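Local coordinates for protein TP_0956 (Treponema pallidum subsp. pallidum, PDB 3U64), which is a tetratricopeptide-repeat lipoprotein that probably serves as the T-component of a TRAP transporter, where it may mediate protein-protein contacts, at residues Cys147-Val152 against Arg188-Trp193. Numbering follows the deposited sequence.
Sequences CTRVDV and RACDLW. With SO4 (sulfate ion), chain E.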
loop_
_atom_site.group_PDB
_atom_site.type_symbol
_atom_site.label_atom_id
_atom_site.label_comp_id
_atom_site.label_asym_id
_atom_site.label_seq_id
_atom_site.Cartn_x
_atom_site.Cartn_y
_atom_site.Cartn_z
ATOM N N CYS A 147 -34.600 -14.010 -14.215
ATOM C CA CYS A 147 -33.775 -14.107 -13.015
ATOM C C CYS A 147 -34.413 -14.957 -11.925
ATOM O O CYS A 147 -35.620 -14.932 -11.722
ATOM C CB CYS A 147 -33.469 -12.704 -12.463
ATOM S SG CYS A 147 -32.478 -11.700 -13.600
ATOM N N THR A 148 -33.580 -15.687 -11.201
ATOM C CA THR A 148 -34.034 -16.472 -10.059
ATOM C C THR A 148 -33.292 -16.064 -8.781
ATOM O O THR A 148 -32.452 -15.147 -8.788
ATOM C CB THR A 148 -33.775 -17.945 -10.312
ATOM O OG1 THR A 148 -32.359 -18.163 -10.335
ATOM C CG2 THR A 148 -34.377 -18.349 -11.663
ATOM N N ARG A 149 -33.590 -16.770 -7.694
ATOM C CA ARG A 149 -33.016 -16.446 -6.396
ATOM C C ARG A 149 -31.505 -16.548 -6.458
ATOM O O ARG A 149 -30.795 -15.854 -5.734
ATOM C CB ARG A 149 -33.579 -17.364 -5.314
ATOM C CG ARG A 149 -34.987 -16.957 -4.866
ATOM C CD ARG A 149 -35.715 -18.058 -4.100
ATOM N NE ARG A 149 -35.373 -18.100 -2.685
ATOM C CZ ARG A 149 -35.909 -17.308 -1.759
ATOM N NH1 ARG A 149 -36.802 -16.390 -2.102
ATOM N NH2 ARG A 149 -35.549 -17.427 -0.486
ATOM N N VAL A 150 -31.017 -17.408 -7.345
ATOM C CA VAL A 150 -29.586 -17.580 -7.534
ATOM C C VAL A 150 -28.926 -16.280 -8.033
ATOM O O VAL A 150 -27.736 -16.063 -7.801
ATOM C CB VAL A 150 -29.314 -18.779 -8.489
ATOM C CG1 VAL A 150 -27.944 -18.708 -9.109
ATOM C CG2 VAL A 150 -29.484 -20.086 -7.733
ATOM N N ASP A 151 -29.712 -15.416 -8.685
ATOM C CA ASP A 151 -29.210 -14.172 -9.282
ATOM C C ASP A 151 -29.310 -12.952 -8.366
ATOM O O ASP A 151 -28.897 -11.856 -8.739
ATOM C CB ASP A 151 -29.955 -13.863 -10.584
ATOM C CG ASP A 151 -29.899 -15.009 -11.564
ATOM O OD1 ASP A 151 -28.779 -15.481 -11.830
ATOM O OD2 ASP A 151 -30.969 -15.443 -12.060
ATOM N N VAL A 152 -29.855 -13.145 -7.172
ATOM C CA VAL A 152 -30.154 -12.031 -6.289
ATOM C C VAL A 152 -28.900 -11.285 -5.841
ATOM O O VAL A 152 -28.864 -10.066 -5.899
ATOM C CB VAL A 152 -30.996 -12.473 -5.090
ATOM C CG1 VAL A 152 -31.077 -11.349 -4.070
ATOM C CG2 VAL A 152 -32.399 -12.893 -5.573
ATOM N N ARG A 188 -36.297 -6.140 -8.478
ATOM C CA ARG A 188 -36.478 -7.544 -8.831
ATOM C C ARG A 188 -35.872 -8.475 -7.772
ATOM O O ARG A 188 -36.462 -9.501 -7.442
ATOM C CB ARG A 188 -35.908 -7.848 -10.213
ATOM C CG ARG A 188 -35.957 -9.317 -10.564
ATOM C CD ARG A 188 -37.390 -9.853 -10.688
ATOM N NE ARG A 188 -37.350 -11.238 -11.174
ATOM C CZ ARG A 188 -38.325 -12.134 -11.033
ATOM N NH1 ARG A 188 -39.454 -11.808 -10.427
ATOM N NH2 ARG A 188 -38.171 -13.365 -11.503
ATOM N N ALA A 189 -34.702 -8.117 -7.246
ATOM C CA ALA A 189 -34.094 -8.850 -6.131
ATOM C C ALA A 189 -35.034 -8.899 -4.924
ATOM O O ALA A 189 -35.158 -9.928 -4.262
ATOM C CB ALA A 189 -32.764 -8.216 -5.726
ATOM N N CYS A 190 -35.690 -7.780 -4.639
ATOM C CA CYS A 190 -36.676 -7.715 -3.543
ATOM C C CYS A 190 -37.809 -8.695 -3.701
ATOM O O CYS A 190 -38.179 -9.364 -2.736
ATOM C CB CYS A 190 -37.300 -6.318 -3.409
ATOM S SG CYS A 190 -36.229 -5.171 -2.643
ATOM N N ASP A 191 -38.385 -8.733 -4.906
ATOM C CA ASP A 191 -39.487 -9.642 -5.220
ATOM C C ASP A 191 -39.024 -11.075 -5.039
ATOM O O ASP A 191 -39.718 -11.891 -4.444
ATOM C CB ASP A 191 -39.977 -9.450 -6.663
ATOM C CG ASP A 191 -40.501 -8.044 -6.927
ATOM O OD1 ASP A 191 -41.014 -7.414 -5.982
ATOM O OD2 ASP A 191 -40.406 -7.564 -8.079
ATOM N N LEU A 192 -37.840 -11.370 -5.567
ATOM C CA LEU A 192 -37.282 -12.717 -5.532
ATOM C C LEU A 192 -36.978 -13.184 -4.112
ATOM O O LEU A 192 -37.251 -14.337 -3.752
ATOM C CB LEU A 192 -35.996 -12.756 -6.380
ATOM C CG LEU A 192 -36.247 -13.022 -7.865
ATOM C CD1 LEU A 192 -35.009 -12.834 -8.729
ATOM C CD2 LEU A 192 -36.853 -14.450 -8.046
ATOM N N TRP A 193 -36.437 -12.272 -3.300
ATOM C CA TRP A 193 -35.831 -12.647 -2.026
ATOM C C TRP A 193 -35.772 -11.454 -1.046
ATOM O O TRP A 193 -34.690 -10.941 -0.739
ATOM C CB TRP A 193 -34.441 -13.223 -2.320
ATOM C CG TRP A 193 -33.758 -13.918 -1.197
ATOM C CD1 TRP A 193 -34.121 -13.921 0.121
ATOM C CD2 TRP A 193 -32.565 -14.712 -1.287
ATOM N NE1 TRP A 193 -33.224 -14.665 0.857
ATOM C CE2 TRP A 193 -32.263 -15.163 0.017
ATOM C CE3 TRP A 193 -31.723 -15.081 -2.345
ATOM C CZ2 TRP A 193 -31.154 -15.966 0.293
ATOM C CZ3 TRP A 193 -30.625 -15.884 -2.074
ATOM C CH2 TRP A 193 -30.352 -16.324 -0.758
HETATM S S SO4 E . -37.712 -14.870 1.760
HETATM O O1 SO4 E . -36.522 -15.724 1.717
HETATM O O2 SO4 E . -38.513 -15.024 0.542
HETATM O O3 SO4 E . -38.495 -15.267 2.933
HETATM O O4 SO4 E . -37.306 -13.473 1.892
#
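Two arginines, one from each segment, make the polar links here. The guanidinium of Arg149 lies flat on the indole of Trp193 (centres 4.2 Å apart, planes at 22°), a cation-pi stack in which CZ sits over the five-membered ring. A planar cation suits this place: while its face covers the indole, its edge stays open to acceptors. Arg149 NH1 makes a weak hydrogen bond to Leu192 O (2.7 Å), at the end of the helix, and Arg149 NH2 binds O1 of a sulfate (2.9 Å) that probably came from the crystallisation liquor. Arg188 reaches the other way, its NH2 donating to Cys147 O at 3.0 Å.

The rest of the contact is mostly apolar. Val152 points toward the helix, its CG2 3.7 Å from Leu192 CB and 3.9 Å from Trp193 CB, and its CG1 3.9 Å from Ala189 CB; the small Ala189 lets the backbones approach, with Val152 CA 5.1 Å from Ala189 CA. Leu192 CD1 packs 4.0 Å from Cys147 CB.

Asp151 makes no contact with the helix; its OD2 accepts a hydrogen bond from Thr148 N at 2.8 Å, bracing the turn, and its carboxylate also forms a salt bridge with Arg66 and a hydrogen bond with Tyr125. The loop joining helix 137-144 to helix 152-166 is thus held against the C-terminal end of helix 176-192 in this all-helical, TPR-like fold, with Leu155 of helix 152-166 touching Cys147 and Ala189, and Tyr196 of helix 196-211 meeting Trp193 edge-to-face.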